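Local coordinates for protein argonaute (Methanocaldococcus jannaschii, PDB 5G5S), which uses short single-stranded DNA guides to bind complementary DNA targets and slice them, and may defend the cell against invading genetic elements, at residues Val136-Glu141 and Phe157-Ser162; Ala161-His166 and Cys255-Tyr260. One frame throughout, in Å; residues are numbered along the deposited sequence.

Contact 1 of 2, residues Val136-Glu141 and Phe157-Ser162; sequences VESYCE and FRHTAS
The ring of Tyr139 overlaps the side chain of Arg158: Arg158 CB sits over one face, 4.0 Å from the ring centroid and 23° off its normal, a CH-pi contact displaced toward the rim. The two residues form a hydrogen-bonded pair in the antiparallel beta hairpin of strands 134-147 and 150-163, whose short segments run at 154° to each other. Chi1 of 75° sets Tyr139 CG between the backbone N and the carbonyl carbon. The two side chains lie side by side, pointing the same way. Thr160 CG2 approaches the ring edge, 3.8 Å from Tyr139 CD2. Beyond the ring, Arg158 bends at chi2 and chi3, and its NE makes a long salt bridge of 3.5 Å to Glu141 OE2. Each has another partner: Arg158 NH1 forms a salt bridge with Asp262 OD2, and Glu141 OE2 accepts a hydrogen bond from Asn156.

Phe157, Ser138 and His159 occupy the other face of the hairpin. Ser138 CB packs 3.6 Å from Phe157 CZ, while Cys140 SG meets the same ring obliquely. Ser138 OG lies 2.8 Å from ND1 of His159, a residue that contacts guide DNA and is also met edge-to-face by Trp276. Two reciprocal backbone pairs fix the register, Glu137 with Thr160 and Tyr139 with Arg158. Ser162 OG, also within reach of Lys135 O, comes to 3.1 Å from Glu137 OE2.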
ATOM      1  N   VAL A 136      20.749  10.256  -5.638  1.00 93.16           N
ATOM      2  CA  VAL A 136      20.315   8.924  -6.053  1.00 89.98           C
ATOM      3  C   VAL A 136      21.394   7.871  -5.786  1.00 92.86           C
ATOM      4  O   VAL A 136      22.548   8.053  -6.179  1.00 95.01           O
ATOM      5  CB  VAL A 136      19.715   8.888  -7.491  1.00 93.33           C
ATOM      6  CG1 VAL A 136      20.715   9.354  -8.552  1.00 95.97           C
ATOM      7  CG2 VAL A 136      19.137   7.517  -7.834  1.00 90.43           C
ATOM      8  N   GLU A 137      21.011   6.793  -5.076  1.00 85.64           N
ATOM      9  CA  GLU A 137      21.883   5.675  -4.708  1.00 84.99           C
ATOM     10  C   GLU A 137      21.317   4.363  -5.282  1.00 86.48           C
ATOM     11  O   GLU A 137      20.105   4.160  -5.280  1.00 84.38           O
ATOM     12  CB  GLU A 137      22.029   5.560  -3.174  1.00 86.40           C
ATOM     13  CG  GLU A 137      22.211   6.873  -2.423  1.00 99.68           C
ATOM     14  CD  GLU A 137      21.048   7.257  -1.523  1.00123.44           C
ATOM     15  OE1 GLU A 137      20.913   6.646  -0.438  1.00130.84           O
ATOM     16  OE2 GLU A 137      20.282   8.176  -1.891  1.00107.67           O
ATOM     17  N   SER A 138      22.186   3.481  -5.771  1.00 83.44           N
ATOM     18  CA  SER A 138      21.766   2.202  -6.337  1.00 81.33           C
ATOM     19  C   SER A 138      22.175   1.046  -5.459  1.00 86.31           C
ATOM     20  O   SER A 138      23.245   1.083  -4.842  1.00 87.99           O
ATOM     21  CB  SER A 138      22.352   2.014  -7.728  1.00 85.97           C
ATOM     22  OG  SER A 138      21.733   2.885  -8.657  1.00 96.68           O
ATOM     23  N   TYR A 139      21.325   0.008  -5.414  1.00 81.41           N
ATOM     24  CA  TYR A 139      21.575  -1.205  -4.649  1.00 81.06           C
ATOM     25  C   TYR A 139      20.875  -2.431  -5.210  1.00 80.39           C
ATOM     26  O   TYR A 139      19.876  -2.321  -5.917  1.00 76.72           O
ATOM     27  CB  TYR A 139      21.249  -1.011  -3.153  1.00 83.25           C
ATOM     28  CG  TYR A 139      19.776  -0.992  -2.813  1.00 85.10           C
ATOM     29  CD1 TYR A 139      19.102  -2.165  -2.480  1.00 84.79           C
ATOM     30  CD2 TYR A 139      19.069   0.207  -2.749  1.00 87.85           C
ATOM     31  CE1 TYR A 139      17.752  -2.154  -2.136  1.00 84.36           C
ATOM     32  CE2 TYR A 139      17.720   0.233  -2.390  1.00 88.64           C
ATOM     33  CZ  TYR A 139      17.067  -0.953  -2.086  1.00 97.52           C
ATOM     34  OH  TYR A 139      15.739  -0.963  -1.746  1.00104.35           O
ATOM     35  N   CYS A 140      21.401  -3.607  -4.859  1.00 78.60           N
ATOM     36  CA  CYS A 140      20.841  -4.897  -5.212  1.00 77.56           C
ATOM     37  C   CYS A 140      20.178  -5.479  -3.992  1.00 77.20           C
ATOM     38  O   CYS A 140      20.679  -5.324  -2.878  1.00 78.14           O
ATOM     39  CB  CYS A 140      21.919  -5.842  -5.737  1.00 81.05           C
ATOM     40  SG  CYS A 140      22.537  -5.427  -7.381  1.00 88.07           S
ATOM     41  N   GLU A 141      19.051  -6.144  -4.198  1.00 69.57           N
ATOM     42  CA  GLU A 141      18.379  -6.910  -3.163  1.00 66.47           C
ATOM     43  C   GLU A 141      18.245  -8.330  -3.682  1.00 68.10           C
ATOM     44  O   GLU A 141      18.030  -8.539  -4.883  1.00 67.26           O
ATOM     45  CB  GLU A 141      17.061  -6.318  -2.647  1.00 65.86           C
ATOM     46  CG  GLU A 141      16.289  -5.425  -3.600  1.00 79.74           C
ATOM     47  CD  GLU A 141      14.890  -5.103  -3.119  1.00 93.08           C
ATOM     48  OE1 GLU A 141      14.746  -4.638  -1.964  1.00 85.97           O
ATOM     49  OE2 GLU A 141      13.935  -5.321  -3.898  1.00 84.17           O
ATOM     50  N   PHE A 157      17.375  -4.864  -8.757  1.00 74.59           N
ATOM     51  CA  PHE A 157      18.220  -3.678  -8.759  1.00 75.50           C
ATOM     52  C   PHE A 157      17.325  -2.476  -8.478  1.00 78.01           C
ATOM     53  O   PHE A 157      16.364  -2.226  -9.213  1.00 75.24           O
ATOM     54  CB  PHE A 157      18.993  -3.566 -10.084  1.00 79.30           C
ATOM     55  CG  PHE A 157      19.953  -2.410 -10.205  1.00 83.11           C
ATOM     56  CD1 PHE A 157      21.001  -2.255  -9.304  1.00 87.32           C
ATOM     57  CD2 PHE A 157      19.845  -1.503 -11.254  1.00 86.09           C
ATOM     58  CE1 PHE A 157      21.891  -1.183  -9.421  1.00 90.06           C
ATOM     59  CE2 PHE A 157      20.758  -0.452 -11.390  1.00 90.19           C
ATOM     60  CZ  PHE A 157      21.768  -0.294 -10.467  1.00 89.24           C
ATOM     61  N   ARG A 158      17.590  -1.784  -7.365  1.00 76.56           N
ATOM     62  CA  ARG A 158      16.760  -0.656  -6.948  1.00 76.54           C
ATOM     63  C   ARG A 158      17.488   0.664  -6.842  1.00 81.53           C
ATOM     64  O   ARG A 158      18.685   0.703  -6.562  1.00 81.74           O
ATOM     65  CB  ARG A 158      16.031  -0.979  -5.640  1.00 77.29           C
ATOM     66  CG  ARG A 158      14.577  -0.572  -5.677  1.00 88.96           C
ATOM     67  CD  ARG A 158      13.672  -1.760  -5.456  1.00 91.07           C
ATOM     68  NE  ARG A 158      13.316  -1.909  -4.047  1.00 92.95           N
ATOM     69  CZ  ARG A 158      12.252  -1.351  -3.477  1.00103.24           C
ATOM     70  NH1 ARG A 158      11.434  -0.581  -4.187  1.00 80.52           N
ATOM     71  NH2 ARG A 158      11.999  -1.550  -2.189  1.00 93.27           N
ATOM     72  N   HIS A 159      16.746   1.754  -7.073  1.00 79.31           N
ATOM     73  CA  HIS A 159      17.252   3.113  -6.970  1.00 81.09           C
ATOM     74  C   HIS A 159      16.541   3.821  -5.841  1.00 85.00           C
ATOM     75  O   HIS A 159      15.312   3.885  -5.818  1.00 82.54           O
ATOM     76  CB  HIS A 159      17.107   3.873  -8.292  1.00 83.01           C
ATOM     77  CG  HIS A 159      17.855   3.240  -9.421  1.00 87.24           C
ATOM     78  ND1 HIS A 159      19.196   3.502  -9.635  1.00 91.10           N
ATOM     79  CD2 HIS A 159      17.430   2.349 -10.344  1.00 88.35           C
ATOM     80  CE1 HIS A 159      19.535   2.787 -10.694  1.00 91.18           C
ATOM     81  NE2 HIS A 159      18.509   2.070 -11.150  1.00 89.88           N
ATOM     82  N   THR A 160      17.325   4.284  -4.865  1.00 84.56           N
ATOM     83  CA  THR A 160      16.851   5.018  -3.697  1.00 84.75           C
ATOM     84  C   THR A 160      17.295   6.463  -3.804  1.00 90.35           C
ATOM     85  O   THR A 160      18.486   6.740  -3.921  1.00 92.29           O
ATOM     86  CB  THR A 160      17.194   4.291  -2.374  1.00 96.55           C
ATOM     87  OG1 THR A 160      16.754   5.086  -1.276  1.00101.52           O
ATOM     88  CG2 THR A 160      18.683   3.968  -2.220  1.00 98.18           C
ATOM     89  N   ALA A 161      16.328   7.376  -3.853  1.00 81.18           N
ATOM     90  CA  ALA A 161      16.593   8.804  -3.955  1.00 78.31           C
ATOM     91  C   ALA A 161      16.290   9.514  -2.643  1.00 80.19           C
ATOM     92  O   ALA A 161      15.339   9.159  -1.934  1.00 80.60           O
ATOM     93  CB  ALA A 161      15.789   9.422  -5.085  1.00 79.34           C
ATOM     94  N   SER A 162      17.122  10.500  -2.311  1.00 74.15           N
ATOM     95  CA  SER A 162      16.956  11.292  -1.102  1.00 72.36           C
ATOM     96  C   SER A 162      16.945  12.794  -1.395  1.00 74.42           C
ATOM     97  O   SER A 162      17.779  13.296  -2.163  1.00 72.70           O
ATOM     98  CB  SER A 162      17.994  10.928  -0.043  1.00 73.53           C
ATOM     99  OG  SER A 162      19.302  10.864  -0.581  1.00 81.73           O
TER

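Contact 2 of 2, residues Ala161-His166 and Cys255-Tyr260; sequences ASITKH and CNLVFY
Ile163 meets strand 255-260 through one branch of its side chain. Its CB stands 4.2 Å from Leu257 O. CG1, anti to the carbonyl carbon (chi1 -47°), lies in the plane of the Phe259 ring, at its edge. The same Ile163 CG1 packs 3.8 Å from Leu257 CB. At the tip, Ile163 CD1 ends 3.8 Å from Phe259 CE2. The side chains of Ile163 and Leu257 run side by side, whereas Ile163 and Phe259 cross at about a right angle. Phe170, from helix 167-170, touches both Ile163 and Leu257, and Ile134 of the neighbouring strand touches Ile163 and Phe259, so this apolar cluster bridges helix and sheet.

Ala161 also meets this ring. Its CB makes an off-centre CH-pi contact, 4.1 Å from the Phe259 centroid and 30° from the ring normal, and its carbonyl oxygen lies over one face, offset toward the rim.

Backbone hydrogen bonds establish an antiparallel pairing that joins strand 150-163 to strand 255-260 of the PAZ region; the PAZ domain binds the 3' end of the guide. Ala161 and Phe259 exchange two of them, Ala161 N reaching Phe259 O over 2.8 Å, and Ile163 N donates to Leu257 O. Between them, Ser162 and Val258 form a non-hydrogen-bonded pair, with Ser162 CB against Val258 CG2.

Beyond the backbone pairing, the side chain of Asn256 carries the connection. Its ND2 donates to Ile163 O over 2.8 Å at an N-H...O angle of 161°; the bond lies in the carbonyl plane and close to the plane of the Asn256 amide. A second, weak bond from ND2 reaches Thr164 O. Farther along, His166, the N-cap residue of helix 167-170, places CB 3.5 Å from Cys255 O.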
ATOM      1  N   ALA A 161      16.328   7.376  -3.853  1.00 81.18           N
ATOM      2  CA  ALA A 161      16.593   8.804  -3.955  1.00 78.31           C
ATOM      3  C   ALA A 161      16.290   9.514  -2.643  1.00 80.19           C
ATOM      4  O   ALA A 161      15.339   9.159  -1.934  1.00 80.60           O
ATOM      5  CB  ALA A 161      15.789   9.422  -5.085  1.00 79.34           C
ATOM      6  N   SER A 162      17.122  10.500  -2.311  1.00 74.15           N
ATOM      7  CA  SER A 162      16.956  11.292  -1.102  1.00 72.36           C
ATOM      8  C   SER A 162      16.945  12.794  -1.395  1.00 74.42           C
ATOM      9  O   SER A 162      17.779  13.296  -2.163  1.00 72.70           O
ATOM     10  CB  SER A 162      17.994  10.928  -0.043  1.00 73.53           C
ATOM     11  OG  SER A 162      19.302  10.864  -0.581  1.00 81.73           O
ATOM     12  N   ILE A 163      15.970  13.500  -0.805  1.00 71.15           N
ATOM     13  CA  ILE A 163      15.850  14.951  -0.944  1.00 70.43           C
ATOM     14  C   ILE A 163      16.917  15.548  -0.031  1.00 75.08           C
ATOM     15  O   ILE A 163      16.904  15.304   1.175  1.00 74.54           O
ATOM     16  CB  ILE A 163      14.423  15.462  -0.619  1.00 73.26           C
ATOM     17  CG1 ILE A 163      13.316  14.607  -1.317  1.00 74.69           C
ATOM     18  CG2 ILE A 163      14.301  16.964  -0.886  1.00 72.35           C
ATOM     19  CD1 ILE A 163      12.628  15.169  -2.600  1.00 84.45           C
ATOM     20  N   THR A 164      17.892  16.243  -0.631  1.00 74.07           N
ATOM     21  CA  THR A 164      19.030  16.845   0.075  1.00 75.10           C
ATOM     22  C   THR A 164      18.614  18.026   0.968  1.00 79.26           C
ATOM     23  O   THR A 164      19.179  18.209   2.053  1.00 78.27           O
ATOM     24  CB  THR A 164      20.193  17.106  -0.889  1.00 85.11           C
ATOM     25  OG1 THR A 164      19.726  17.897  -1.982  1.00 82.97           O
ATOM     26  CG2 THR A 164      20.813  15.805  -1.411  1.00 84.18           C
ATOM     27  N   LYS A 165      17.595  18.791   0.525  1.00 76.91           N
ATOM     28  CA  LYS A 165      16.989  19.876   1.303  1.00 78.34           C
ATOM     29  C   LYS A 165      16.170  19.154   2.377  1.00 83.08           C
ATOM     30  O   LYS A 165      15.415  18.234   2.042  1.00 83.94           O
ATOM     31  CB  LYS A 165      16.062  20.741   0.412  1.00 81.33           C
ATOM     32  CG  LYS A 165      15.472  21.969   1.116  1.00 91.52           C
ATOM     33  CD  LYS A 165      14.230  22.504   0.409  1.00 97.47           C
ATOM     34  CE  LYS A 165      14.531  23.508  -0.679  1.00112.42           C
ATOM     35  NZ  LYS A 165      13.303  23.905  -1.414  1.00121.89           N
ATOM     36  N   HIS A 166      16.352  19.522   3.657  1.00 79.29           N
ATOM     37  CA  HIS A 166      15.655  18.873   4.770  1.00 79.43           C
ATOM     38  C   HIS A 166      14.124  18.970   4.727  1.00 79.39           C
ATOM     39  O   HIS A 166      13.568  19.848   4.067  1.00 77.85           O
ATOM     40  CB  HIS A 166      16.191  19.360   6.101  1.00 82.44           C
ATOM     41  CG  HIS A 166      15.828  20.773   6.383  1.00 87.78           C
ATOM     42  ND1 HIS A 166      16.686  21.806   6.064  1.00 90.56           N
ATOM     43  CD2 HIS A 166      14.697  21.285   6.915  1.00 91.48           C
ATOM     44  CE1 HIS A 166      16.078  22.907   6.461  1.00 91.95           C
ATOM     45  NE2 HIS A 166      14.867  22.644   6.960  1.00 92.83           N
ATOM     46  N   CYS A 255      15.561  15.916   9.561  1.00 78.72           N
ATOM     47  CA  CYS A 255      15.289  14.731   8.746  1.00 77.94           C
ATOM     48  C   CYS A 255      15.273  15.008   7.238  1.00 77.33           C
ATOM     49  O   CYS A 255      15.087  16.154   6.812  1.00 74.79           O
ATOM     50  CB  CYS A 255      13.993  14.054   9.197  1.00 79.91           C
ATOM     51  SG  CYS A 255      13.708  14.095  10.989  1.00 87.14           S
ATOM     52  N   ASN A 256      15.428  13.927   6.437  1.00 72.37           N
ATOM     53  CA  ASN A 256      15.379  13.957   4.972  1.00 70.41           C
ATOM     54  C   ASN A 256      14.477  12.885   4.408  1.00 72.16           C
ATOM     55  O   ASN A 256      14.545  11.737   4.847  1.00 72.01           O
ATOM     56  CB  ASN A 256      16.757  13.787   4.372  1.00 69.20           C
ATOM     57  CG  ASN A 256      17.678  14.905   4.712  1.00 76.87           C
ATOM     58  OD1 ASN A 256      18.253  14.941   5.796  1.00 65.93           O
ATOM     59  ND2 ASN A 256      17.799  15.857   3.799  1.00 71.34           N
ATOM     60  N   LEU A 257      13.681  13.246   3.388  1.00 67.41           N
ATOM     61  CA  LEU A 257      12.789  12.327   2.687  1.00 66.81           C
ATOM     62  C   LEU A 257      13.586  11.344   1.848  1.00 69.03           C
ATOM     63  O   LEU A 257      14.570  11.728   1.221  1.00 66.97           O
ATOM     64  CB  LEU A 257      11.806  13.077   1.793  1.00 67.33           C
ATOM     65  CG  LEU A 257      10.657  13.759   2.494  1.00 72.77           C
ATOM     66  CD1 LEU A 257      10.138  14.872   1.656  1.00 73.76           C
ATOM     67  CD2 LEU A 257       9.535  12.773   2.833  1.00 77.34           C
ATOM     68  N   VAL A 258      13.191  10.068   1.894  1.00 67.14           N
ATOM     69  CA  VAL A 258      13.830   8.983   1.142  1.00 68.55           C
ATOM     70  C   VAL A 258      12.735   8.170   0.455  1.00 74.81           C
ATOM     71  O   VAL A 258      11.722   7.846   1.069  1.00 74.94           O
ATOM     72  CB  VAL A 258      14.804   8.118   2.000  1.00 72.97           C
ATOM     73  CG1 VAL A 258      15.271   6.875   1.245  1.00 75.43           C
ATOM     74  CG2 VAL A 258      16.018   8.925   2.423  1.00 71.51           C
ATOM     75  N   PHE A 259      12.915   7.889  -0.826  1.00 74.56           N
ATOM     76  CA  PHE A 259      11.939   7.124  -1.593  1.00 78.24           C
ATOM     77  C   PHE A 259      12.611   6.304  -2.684  1.00 84.65           C
ATOM     78  O   PHE A 259      13.767   6.557  -3.033  1.00 81.50           O
ATOM     79  CB  PHE A 259      10.867   8.062  -2.205  1.00 81.23           C
ATOM     80  CG  PHE A 259      11.432   9.170  -3.066  1.00 82.51           C
ATOM     81  CD1 PHE A 259      11.634   8.980  -4.429  1.00 86.19           C
ATOM     82  CD2 PHE A 259      11.772  10.400  -2.512  1.00 84.09           C
ATOM     83  CE1 PHE A 259      12.177   9.994  -5.217  1.00 89.05           C
ATOM     84  CE2 PHE A 259      12.328  11.409  -3.301  1.00 85.26           C
ATOM     85  CZ  PHE A 259      12.522  11.198  -4.649  1.00 85.64           C
ATOM     86  N   TYR A 260      11.851   5.359  -3.263  1.00 86.96           N
ATOM     87  CA  TYR A 260      12.305   4.536  -4.377  1.00 89.19           C
ATOM     88  C   TYR A 260      11.776   5.146  -5.653  1.00 94.12           C
ATOM     89  O   TYR A 260      10.634   5.618  -5.679  1.00 95.04           O
ATOM     90  CB  TYR A 260      11.852   3.076  -4.217  1.00 94.17           C
ATOM     91  CG  TYR A 260      12.311   2.464  -2.913  1.00 96.67           C
ATOM     92  CD1 TYR A 260      13.631   2.068  -2.733  1.00 97.86           C
ATOM     93  CD2 TYR A 260      11.437   2.328  -1.840  1.00 99.14           C
ATOM     94  CE1 TYR A 260      14.073   1.554  -1.515  1.00 99.41           C
ATOM     95  CE2 TYR A 260      11.862   1.800  -0.621  1.00100.47           C
ATOM     96  CZ  TYR A 260      13.183   1.415  -0.462  1.00108.92           C
ATOM     97  OH  TYR A 260      13.608   0.894   0.738  1.00112.59           O
TER

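Overall arrangement
After the N-terminal domain, the chain runs along strand 134-147 and returns along strand 150-163, where contact 1 closes a short hairpin loop of 15 residues between its segments. Contact 2 begins on the last two residues of contact 1, Ala161 and Ser162, and closes a far longer excursion of 88 residues, including helices and strands of the PAZ region, before strand 255-260 returns. The loops follow one another, overlapping only at Ala161 and Ser162, and neither encloses the other. Strand 150-163 lies between the other two strands and joins both pairings into one antiparallel sheet. The contacts also touch directly: Thr160 OG1 lies 3.4 Å from Val258 CG1, and Arg158 makes a cation-pi contact with Tyr260.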